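Long-range contacts in octopine dehydrogenase (Pecten maximus, PDB 3IQD), which catalyses the NADH-dependent reductive condensation of L-arginine with pyruvate to D-octopine, and the reverse oxidation: residues S140-P145 with V165-L170; C249-K254 with D272-Q277. All coordinates share one frame; numbering follows the deposited sequence.

Interaction 1: S140-P145 with V165-L170. With AG2 (agmatine), chain C; NAI (1,4-dihydronicotinamide adenine dinucleotide), chain B.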
ATOM      1  N   SER A 140      -6.138  -2.283  -6.757  1.00 17.79           N
ATOM      2  CA  SER A 140      -5.191  -2.225  -5.649  1.00 18.21           C
ATOM      3  C   SER A 140      -3.779  -2.614  -6.068  1.00 18.69           C
ATOM      4  O   SER A 140      -3.539  -3.762  -6.450  1.00 19.48           O
ATOM      5  CB  SER A 140      -5.666  -3.115  -4.498  1.00 18.79           C
ATOM      6  OG  SER A 140      -6.805  -2.554  -3.860  1.00 18.97           O
ATOM      7  N   PHE A 141      -2.853  -1.658  -5.994  1.00 18.53           N
ATOM      8  CA  PHE A 141      -1.450  -1.895  -6.347  1.00 19.02           C
ATOM      9  C   PHE A 141      -0.622  -2.231  -5.119  1.00 19.52           C
ATOM     10  O   PHE A 141      -0.775  -1.597  -4.072  1.00 19.58           O
ATOM     11  CB  PHE A 141      -0.853  -0.676  -7.053  1.00 18.81           C
ATOM     12  CG  PHE A 141      -1.183  -0.598  -8.517  1.00 19.06           C
ATOM     13  CD1 PHE A 141      -2.377  -0.027  -8.948  1.00 18.46           C
ATOM     14  CD2 PHE A 141      -0.288  -1.092  -9.471  1.00 19.83           C
ATOM     15  CE1 PHE A 141      -2.681   0.048 -10.311  1.00 19.31           C
ATOM     16  CE2 PHE A 141      -0.583  -1.028 -10.839  1.00 20.03           C
ATOM     17  CZ  PHE A 141      -1.780  -0.457 -11.260  1.00 19.66           C
ATOM     18  N   GLU A 142       0.263  -3.219  -5.264  1.00 20.25           N
ATOM     19  CA  GLU A 142       1.057  -3.761  -4.142  1.00 20.84           C
ATOM     20  C   GLU A 142       1.908  -2.725  -3.389  1.00 20.67           C
ATOM     21  O   GLU A 142       1.881  -2.667  -2.160  1.00 20.97           O
ATOM     22  CB  GLU A 142       1.908  -4.960  -4.597  1.00 21.69           C
ATOM     23  CG  GLU A 142       2.729  -4.740  -5.879  1.00 22.25           C
ATOM     24  CD  GLU A 142       3.569  -5.957  -6.285  1.00 23.38           C
ATOM     25  OE1 GLU A 142       3.681  -6.920  -5.492  1.00 24.37           O
ATOM     26  OE2 GLU A 142       4.123  -5.947  -7.405  1.00 23.66           O
ATOM     27  N   THR A 143       2.649  -1.912  -4.139  1.00 20.33           N
ATOM     28  CA  THR A 143       3.498  -0.859  -3.585  1.00 20.21           C
ATOM     29  C   THR A 143       3.550   0.317  -4.569  1.00 19.48           C
ATOM     30  O   THR A 143       2.845   0.313  -5.574  1.00 18.96           O
ATOM     31  CB  THR A 143       4.922  -1.398  -3.228  1.00 21.23           C
ATOM     32  OG1 THR A 143       5.665  -0.400  -2.520  1.00 22.12           O
ATOM     33  CG2 THR A 143       5.700  -1.813  -4.461  1.00 21.55           C
ATOM     34  N   LEU A 144       4.368   1.323  -4.280  1.00 19.63           N
ATOM     35  CA  LEU A 144       4.533   2.446  -5.198  1.00 19.26           C
ATOM     36  C   LEU A 144       5.493   2.066  -6.332  1.00 19.80           C
ATOM     37  O   LEU A 144       6.574   1.533  -6.074  1.00 20.65           O
ATOM     38  CB  LEU A 144       5.034   3.686  -4.452  1.00 19.39           C
ATOM     39  CG  LEU A 144       4.994   5.037  -5.173  1.00 19.35           C
ATOM     40  CD1 LEU A 144       3.574   5.593  -5.255  1.00 18.14           C
ATOM     41  CD2 LEU A 144       5.908   6.022  -4.475  1.00 20.09           C
ATOM     42  N   PRO A 145       5.086   2.316  -7.593  1.00 19.53           N
ATOM     43  CA  PRO A 145       5.903   2.030  -8.784  1.00 20.08           C
ATOM     44  C   PRO A 145       7.354   2.519  -8.708  1.00 20.89           C
ATOM     45  O   PRO A 145       8.258   1.857  -9.232  1.00 21.84           O
ATOM     46  CB  PRO A 145       5.156   2.753  -9.917  1.00 19.64           C
ATOM     47  CG  PRO A 145       4.000   3.474  -9.279  1.00 18.56           C
ATOM     48  CD  PRO A 145       3.760   2.848  -7.959  1.00 18.69           C
ATOM     49  N   VAL A 165       8.632  -4.853 -12.407  1.00 22.69           N
ATOM     50  CA  VAL A 165       7.282  -5.390 -12.482  1.00 21.96           C
ATOM     51  C   VAL A 165       6.487  -4.917 -11.277  1.00 20.64           C
ATOM     52  O   VAL A 165       7.062  -4.619 -10.228  1.00 20.86           O
ATOM     53  CB  VAL A 165       7.265  -6.947 -12.566  1.00 22.99           C
ATOM     54  CG1 VAL A 165       7.788  -7.418 -13.912  1.00 24.33           C
ATOM     55  CG2 VAL A 165       8.053  -7.576 -11.422  1.00 23.74           C
ATOM     56  N   LEU A 166       5.173  -4.830 -11.438  1.00 19.68           N
ATOM     57  CA  LEU A 166       4.294  -4.484 -10.332  1.00 18.69           C
ATOM     58  C   LEU A 166       2.926  -5.113 -10.538  1.00 18.44           C
ATOM     59  O   LEU A 166       2.404  -5.121 -11.653  1.00 18.74           O
ATOM     60  CB  LEU A 166       4.167  -2.966 -10.188  1.00 17.81           C
ATOM     61  CG  LEU A 166       3.915  -2.460  -8.764  1.00 17.34           C
ATOM     62  CD1 LEU A 166       5.149  -2.702  -7.913  1.00 18.20           C
ATOM     63  CD2 LEU A 166       3.532  -0.985  -8.757  1.00 16.29           C
ATOM     64  N   ALA A 167       2.355  -5.644  -9.461  1.00 18.18           N
ATOM     65  CA  ALA A 167       1.068  -6.321  -9.522  1.00 18.04           C
ATOM     66  C   ALA A 167      -0.047  -5.433  -8.994  1.00 17.10           C
ATOM     67  O   ALA A 167       0.184  -4.574  -8.138  1.00 16.81           O
ATOM     68  CB  ALA A 167       1.119  -7.622  -8.743  1.00 18.73           C
ATOM     69  N   ALA A 168      -1.253  -5.642  -9.516  1.00 16.93           N
ATOM     70  CA  ALA A 168      -2.450  -4.970  -9.021  1.00 16.17           C
ATOM     71  C   ALA A 168      -3.643  -5.908  -9.096  1.00 16.51           C
ATOM     72  O   ALA A 168      -3.749  -6.709 -10.020  1.00 17.29           O
ATOM     73  CB  ALA A 168      -2.724  -3.704  -9.810  1.00 15.45           C
ATOM     74  N   SER A 169      -4.535  -5.817  -8.116  1.00 16.28           N
ATOM     75  CA  SER A 169      -5.775  -6.579  -8.151  1.00 16.71           C
ATOM     76  C   SER A 169      -6.889  -5.697  -8.682  1.00 16.29           C
ATOM     77  O   SER A 169      -6.727  -4.481  -8.794  1.00 15.72           O
ATOM     78  CB  SER A 169      -6.137  -7.094  -6.761  1.00 17.04           C
ATOM     79  OG  SER A 169      -6.686  -6.061  -5.959  1.00 16.51           O
ATOM     80  N   LEU A 170      -8.023  -6.309  -9.001  1.00 16.86           N
ATOM     81  CA  LEU A 170      -9.170  -5.571  -9.513  1.00 16.78           C
ATOM     82  C   LEU A 170     -10.491  -6.195  -9.083  1.00 17.18           C
ATOM     83  O   LEU A 170     -10.707  -7.390  -9.269  1.00 17.97           O
ATOM     84  CB  LEU A 170      -9.098  -5.489 -11.040  1.00 17.23           C
ATOM     85  CG  LEU A 170     -10.208  -4.729 -11.770  1.00 17.90           C
ATOM     86  CD1 LEU A 170     -10.070  -3.221 -11.566  1.00 17.60           C
ATOM     87  CD2 LEU A 170     -10.169  -5.081 -13.241  1.00 19.02           C
TER
HETATM   88  N   AG2 C 406       6.684  -1.682   2.160  0.50 35.37           N
HETATM   89  CA  AG2 C 406       6.144  -2.013   0.812  0.50 35.42           C
HETATM   90  CB  AG2 C 406       6.854  -3.243   0.246  0.50 35.43           C
HETATM   91  CG  AG2 C 406       6.251  -3.790  -1.038  0.50 35.68           C
HETATM   92  CD  AG2 C 406       5.182  -4.839  -0.759  0.50 36.22           C
HETATM   93  NE  AG2 C 406       5.256  -5.962  -1.693  0.50 36.54           N
HETATM   94  CZ  AG2 C 406       4.213  -6.700  -2.068  0.50 36.83           C
HETATM   95  NH1 AG2 C 406       2.999  -6.442  -1.597  0.50 37.16           N
HETATM   96  NH2 AG2 C 406       4.386  -7.700  -2.921  0.50 36.67           N
HETATM   97  PA  NAI B 405       4.232  11.242   1.320  1.00 20.55           P
HETATM   98  O1A NAI B 405       4.652  11.080   2.734  1.00 20.64           O
HETATM   99  O2A NAI B 405       5.226  11.985   0.515  1.00 20.35           O
HETATM  100  O5B NAI B 405       2.813  11.982   1.286  1.00 21.17           O
HETATM  101  C5B NAI B 405       2.571  13.158   2.017  1.00 23.16           C
HETATM  102  C4B NAI B 405       1.161  13.583   1.645  1.00 24.74           C
HETATM  103  O4B NAI B 405       0.216  12.992   2.519  1.00 26.22           O
HETATM  104  C3B NAI B 405       0.939  15.076   1.741  1.00 24.73           C
HETATM  105  O3B NAI B 405       1.303  15.714   0.550  1.00 23.95           O
HETATM  106  C2B NAI B 405      -0.548  15.155   1.983  1.00 25.62           C
HETATM  107  O2B NAI B 405      -1.242  15.213   0.758  1.00 24.55           O
HETATM  108  C1B NAI B 405      -0.877  13.861   2.718  1.00 27.21           C
HETATM  109  N9A NAI B 405      -1.046  14.149   4.157  1.00 28.07           N
HETATM  110  C8A NAI B 405      -0.059  14.250   5.111  1.00 28.37           C
HETATM  111  N7A NAI B 405      -0.631  14.539   6.304  1.00 28.26           N
HETATM  112  C5A NAI B 405      -1.967  14.630   6.130  1.00 28.30           C
HETATM  113  C6A NAI B 405      -3.011  14.898   7.012  1.00 28.41           C
HETATM  114  N6A NAI B 405      -2.811  14.738   8.316  1.00 29.11           N
HETATM  115  N1A NAI B 405      -4.313  14.928   6.537  1.00 28.52           N
HETATM  116  C2A NAI B 405      -4.570  14.681   5.195  1.00 28.65           C
HETATM  117  N3A NAI B 405      -3.524  14.414   4.323  1.00 28.53           N
HETATM  118  C4A NAI B 405      -2.243  14.387   4.785  1.00 28.33           C
HETATM  119  O3  NAI B 405       3.910   9.804   0.671  1.00 20.82           O
HETATM  120  PN  NAI B 405       4.617   9.281  -0.680  1.00 21.32           P
HETATM  121  O1N NAI B 405       6.079   9.409  -0.527  1.00 21.99           O
HETATM  122  O2N NAI B 405       3.968   9.879  -1.881  1.00 21.05           O
HETATM  123  O5D NAI B 405       4.241   7.723  -0.608  1.00 21.63           O
HETATM  124  C5D NAI B 405       2.901   7.305  -0.760  1.00 23.16           C
HETATM  125  C4D NAI B 405       2.741   5.903  -0.190  1.00 24.24           C
HETATM  126  O4D NAI B 405       3.568   5.010  -0.908  1.00 24.65           O
HETATM  127  C3D NAI B 405       3.161   5.843   1.270  1.00 24.81           C
HETATM  128  O3D NAI B 405       2.197   5.102   1.976  1.00 24.20           O
HETATM  129  C2D NAI B 405       4.487   5.112   1.277  1.00 25.48           C
HETATM  130  O2D NAI B 405       4.567   4.234   2.376  1.00 26.21           O
HETATM  131  C1D NAI B 405       4.492   4.360  -0.053  1.00 25.39           C
HETATM  132  N1N NAI B 405       5.828   4.276  -0.688  1.00 25.73           N
HETATM  133  C2N NAI B 405       6.669   5.362  -0.794  1.00 25.16           C
HETATM  134  C3N NAI B 405       7.924   5.235  -1.403  1.00 24.70           C
HETATM  135  C7N NAI B 405       8.620   6.453  -1.947  1.00 24.09           C
HETATM  136  O7N NAI B 405       8.111   7.741  -1.681  1.00 23.46           O
HETATM  137  N7N NAI B 405       9.719   6.286  -2.682  1.00 23.32           N
HETATM  138  C4N NAI B 405       8.314   3.989  -1.906  1.00 25.55           C
HETATM  139  C5N NAI B 405       7.459   2.893  -1.808  1.00 26.43           C
HETATM  140  C6N NAI B 405       6.212   3.056  -1.198  1.00 26.61           C
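Ser140 and Phe141 pair with Ser169 and Ala168 in an antiparallel ladder within the Rossmann-type dinucleotide-binding part of the chain, just where strand 137-141 gives way to the loop that carries substrate-binding residues. Backbone bonds come first: Ser140 and Ser169 form a hydrogen-bonded pair, Ser169 N reaching Ser140 O at 2.8 Å, and just past the last bridge Glu142 N still bonds Ala167 O.

The polar side-chain contact belongs to Glu142. Extended beyond CG (chi2 179°), the chain carries its carboxylate out between strand 161-171 and the agmatine: OE2 accepts Ala167 N at 2.7 Å from above the carboxylate plane, while OE1 lies 2.8 Å from NH2 of the agmatine, a carboxylate facing a guanidinium. A glutamine here would probably leave the guanidinium without its counter-charge, and its single acceptor oxygen could not serve both partners.

Apolar contacts fill the rest. Leu166 forks between loop residues: CD1 meets Thr143 CG2 at 3.6 Å, the side chains crossing at about a right angle, and CD2 lies against Pro145 CD. On the sheet face bearing Phe141, small Ala168 lets the ring lie flat over it in a CH-pi contact, Ala168 CB 3.4 Å from the centroid of the Phe141 ring and 5° off the ring normal.

Interaction 2: C249-K254 with D272-Q277. Unlike the reference sequence in segment 272-277: Asp272 (reference Val).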
ATOM      1  N   CYS A 249       4.931 -16.575   9.506  1.00 25.28           N
ATOM      2  CA  CYS A 249       3.907 -15.616   9.103  1.00 24.33           C
ATOM      3  C   CYS A 249       3.396 -15.848   7.681  1.00 24.16           C
ATOM      4  O   CYS A 249       2.190 -15.773   7.434  1.00 23.86           O
ATOM      5  CB  CYS A 249       4.462 -14.205   9.202  1.00 23.56           C
ATOM      6  SG  CYS A 249       4.749 -13.631  10.859  1.00 23.90           S
ATOM      7  N   SER A 250       4.326 -16.106   6.759  1.00 24.37           N
ATOM      8  CA  SER A 250       4.010 -16.394   5.360  1.00 24.41           C
ATOM      9  C   SER A 250       3.140 -17.642   5.215  1.00 25.28           C
ATOM     10  O   SER A 250       2.217 -17.668   4.396  1.00 25.12           O
ATOM     11  CB  SER A 250       5.299 -16.552   4.555  1.00 24.81           C
ATOM     12  OG  SER A 250       5.085 -17.295   3.368  1.00 25.70           O
ATOM     13  N   ASN A 251       3.447 -18.672   6.007  1.00 26.18           N
ATOM     14  CA  ASN A 251       2.637 -19.889   6.055  1.00 27.12           C
ATOM     15  C   ASN A 251       1.232 -19.603   6.563  1.00 26.79           C
ATOM     16  O   ASN A 251       0.253 -20.129   6.035  1.00 27.34           O
ATOM     17  CB  ASN A 251       3.305 -20.952   6.928  1.00 28.24           C
ATOM     18  CG  ASN A 251       4.580 -21.485   6.317  1.00 28.71           C
ATOM     19  OD1 ASN A 251       5.051 -20.980   5.297  1.00 28.41           O
ATOM     20  ND2 ASN A 251       5.152 -22.508   6.938  1.00 29.61           N
ATOM     21  N   GLU A 252       1.148 -18.756   7.584  1.00 26.15           N
ATOM     22  CA  GLU A 252      -0.131 -18.304   8.117  1.00 25.85           C
ATOM     23  C   GLU A 252      -0.943 -17.569   7.045  1.00 25.06           C
ATOM     24  O   GLU A 252      -2.175 -17.613   7.056  1.00 25.19           O
ATOM     25  CB  GLU A 252       0.082 -17.440   9.370  1.00 25.40           C
ATOM     26  CG  GLU A 252       0.593 -18.238  10.580  1.00 26.25           C
ATOM     27  CD  GLU A 252       0.804 -17.402  11.839  1.00 26.48           C
ATOM     28  OE1 GLU A 252       0.779 -16.156  11.777  1.00 26.17           O
ATOM     29  OE2 GLU A 252       0.998 -18.001  12.913  1.00 28.29           O
ATOM     30  N   CYS A 253      -0.246 -16.919   6.114  1.00 24.45           N
ATOM     31  CA  CYS A 253      -0.879 -16.278   4.958  1.00 24.09           C
ATOM     32  C   CYS A 253      -1.505 -17.313   4.031  1.00 25.07           C
ATOM     33  O   CYS A 253      -2.641 -17.145   3.575  1.00 25.04           O
ATOM     34  CB  CYS A 253       0.134 -15.436   4.173  1.00 23.66           C
ATOM     35  SG  CYS A 253       0.637 -13.900   4.971  1.00 21.89           S
ATOM     36  N   LYS A 254      -0.752 -18.377   3.757  1.00 26.05           N
ATOM     37  CA  LYS A 254      -1.228 -19.494   2.951  1.00 27.15           C
ATOM     38  C   LYS A 254      -2.425 -20.167   3.628  1.00 27.40           C
ATOM     39  O   LYS A 254      -3.388 -20.561   2.967  1.00 27.76           O
ATOM     40  CB  LYS A 254      -0.096 -20.504   2.727  1.00 28.40           C
ATOM     41  CG  LYS A 254      -0.378 -21.574   1.668  1.00 30.60           C
ATOM     42  CD  LYS A 254       0.179 -21.192   0.295  1.00 33.07           C
ATOM     43  CE  LYS A 254       1.660 -21.593   0.131  1.00 34.90           C
ATOM     44  NZ  LYS A 254       2.613 -20.781   0.964  1.00 34.11           N
ATOM     45  N   ASP A 272      -1.144 -16.929  -3.771  1.00 30.76           N
ATOM     46  CA  ASP A 272      -0.520 -16.751  -2.465  1.00 30.69           C
ATOM     47  C   ASP A 272       0.627 -17.727  -2.345  1.00 31.60           C
ATOM     48  O   ASP A 272       0.423 -18.944  -2.307  1.00 32.35           O
ATOM     49  CB  ASP A 272      -1.506 -17.004  -1.336  1.00 30.56           C
ATOM     50  CG  ASP A 272      -2.419 -15.846  -1.108  1.00 30.91           C
ATOM     51  OD1 ASP A 272      -3.481 -15.779  -1.775  1.00 31.50           O
ATOM     52  OD2 ASP A 272      -2.069 -15.005  -0.252  1.00 32.00           O
ATOM     53  N   LYS A 273       1.835 -17.183  -2.299  1.00 31.76           N
ATOM     54  CA  LYS A 273       3.042 -17.988  -2.309  1.00 33.11           C
ATOM     55  C   LYS A 273       3.906 -17.702  -1.088  1.00 32.96           C
ATOM     56  O   LYS A 273       3.649 -16.755  -0.342  1.00 31.88           O
ATOM     57  CB  LYS A 273       3.824 -17.770  -3.612  1.00 33.78           C
ATOM     58  CG  LYS A 273       3.895 -16.313  -4.090  1.00 33.29           C
ATOM     59  CD  LYS A 273       4.394 -16.203  -5.535  1.00 34.21           C
ATOM     60  CE  LYS A 273       3.334 -16.659  -6.537  1.00 34.50           C
ATOM     61  NZ  LYS A 273       3.907 -16.946  -7.880  1.00 35.34           N
ATOM     62  N   ASP A 274       4.911 -18.549  -0.880  1.00 34.28           N
ATOM     63  CA  ASP A 274       5.878 -18.361   0.181  1.00 34.51           C
ATOM     64  C   ASP A 274       6.622 -17.067  -0.041  1.00 33.87           C
ATOM     65  O   ASP A 274       6.920 -16.701  -1.176  1.00 34.08           O
ATOM     66  CB  ASP A 274       6.876 -19.521   0.207  1.00 36.24           C
ATOM     67  CG  ASP A 274       6.458 -20.630   1.151  1.00 37.98           C
ATOM     68  OD1 ASP A 274       6.248 -21.768   0.671  1.00 40.09           O
ATOM     69  OD2 ASP A 274       6.341 -20.361   2.373  1.00 38.68           O
ATOM     70  N   ILE A 275       6.914 -16.374   1.053  1.00 33.36           N
ATOM     71  CA  ILE A 275       7.723 -15.165   1.010  1.00 33.14           C
ATOM     72  C   ILE A 275       9.079 -15.440   0.344  1.00 34.42           C
ATOM     73  O   ILE A 275       9.582 -14.612  -0.418  1.00 34.47           O
ATOM     74  CB  ILE A 275       7.882 -14.541   2.425  1.00 32.44           C
ATOM     75  CG1 ILE A 275       8.496 -13.143   2.333  1.00 31.84           C
ATOM     76  CG2 ILE A 275       8.667 -15.468   3.372  1.00 32.68           C
ATOM     77  CD1 ILE A 275       8.097 -12.240   3.471  1.00 31.17           C
ATOM     78  N   TYR A 276       9.641 -16.617   0.619  1.00 35.64           N
ATOM     79  CA  TYR A 276      10.898 -17.048   0.015  1.00 37.12           C
ATOM     80  C   TYR A 276      10.734 -17.226  -1.486  1.00 38.33           C
ATOM     81  O   TYR A 276      11.568 -16.768  -2.271  1.00 39.10           O
ATOM     82  CB  TYR A 276      11.386 -18.348   0.664  1.00 37.86           C
ATOM     83  CG  TYR A 276      12.580 -18.986  -0.012  1.00 38.88           C
ATOM     84  CD1 TYR A 276      13.731 -18.248  -0.286  1.00 38.85           C
ATOM     85  CD2 TYR A 276      12.567 -20.333  -0.360  1.00 39.96           C
ATOM     86  CE1 TYR A 276      14.829 -18.829  -0.898  1.00 40.25           C
ATOM     87  CE2 TYR A 276      13.666 -20.926  -0.971  1.00 41.67           C
ATOM     88  CZ  TYR A 276      14.792 -20.163  -1.237  1.00 41.78           C
ATOM     89  OH  TYR A 276      15.882 -20.732  -1.846  1.00 43.46           O
ATOM     90  N   GLN A 277       9.648 -17.893  -1.864  1.00 38.89           N
ATOM     91  CA  GLN A 277       9.277 -18.087  -3.255  1.00 40.19           C
ATOM     92  C   GLN A 277       8.983 -16.741  -3.916  1.00 39.66           C
ATOM     93  O   GLN A 277       9.206 -16.568  -5.116  1.00 40.64           O
ATOM     94  CB  GLN A 277       8.055 -19.004  -3.326  1.00 40.21           C
ATOM     95  CG  GLN A 277       7.739 -19.564  -4.698  1.00 41.92           C
ATOM     96  CD  GLN A 277       6.642 -20.619  -4.653  1.00 42.59           C
ATOM     97  OE1 GLN A 277       5.752 -20.584  -3.791  1.00 42.16           O
ATOM     98  NE2 GLN A 277       6.699 -21.567  -5.589  1.00 44.62           N
TER
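Ser250 of helix 240-263 meets Ile275, the first residue of helix 275-283, in the alpha-helical domain, where the longer helix lies beside the turn 272-274. The central bond runs from Ile275 N to Ser250 OG, 3.1 Å long with an angle of 156° at the hydrogen. Because OG stands anti to the backbone N (chi1 158°), it projects from helix 240-263 to the amide of the first residue of helix 275-283. Such an amide has no carbonyl of an earlier turn to bond, and here a serine from another helix accepts its hydrogen. Asp274 occupies the N-cap position, but its side chain makes no capping bond. The same Ser250 OG also donates a weak bond to Asp274 OD2, at 3.5 Å, so one small hydroxyl serves as both acceptor and donor. Beside it, Ser250 CB packs on Ile275 CG2 at 3.7 Å.

Lys254 stands one turn further along helix 240-263. Its flexible chain bends at chi2, chi3 and chi4, passing CD close to Asp272 O and bringing NZ to Asp274 OD1 in a long salt bridge of 3.8 Å. The lysine and aspartate side chains cross at about a right angle, and the aspartate thus faces a hydroxyl with one oxygen and an ammonium group with the other.

Farther out, the buried Ile275 turns its apolar side chain to Leu293 of helix 293-298 as well as to Ser250 CB, while its backbone N takes the hydroxyl. The turn itself is tied down through Lys273: its carbonyl accepts a hydrogen bond from Tyr208 OH and its amino group forms a salt bridge with Glu281. Within helix 240-263, Lys254 N bonds Ser250 O at 3.1 Å, the one-turn spacing that puts both contact residues on the same side.

In the fold
Interactions 1 and 2 lie on two sides of the substrate cleft, their centres 18 Å apart and their nearest atoms about 9 Å apart, without touching. Interaction 1 belongs to the wall formed by the dinucleotide-binding part and reaches agmatine and NADH directly; interaction 2 belongs to the alpha-helical domain and stands further back, the Ile275 side chain about 9 Å from the bound agmatine and about 10 Å from the side chain of the active-site His212. Helix 200-205 and the residue just beyond it connect the two regions: Met203 touches Glu142 and Ala167, Ile205 touches Cys253 and Asp272, and Met206, which binds L-arginine, meets Lys273 and gives its carbonyl to agmatine.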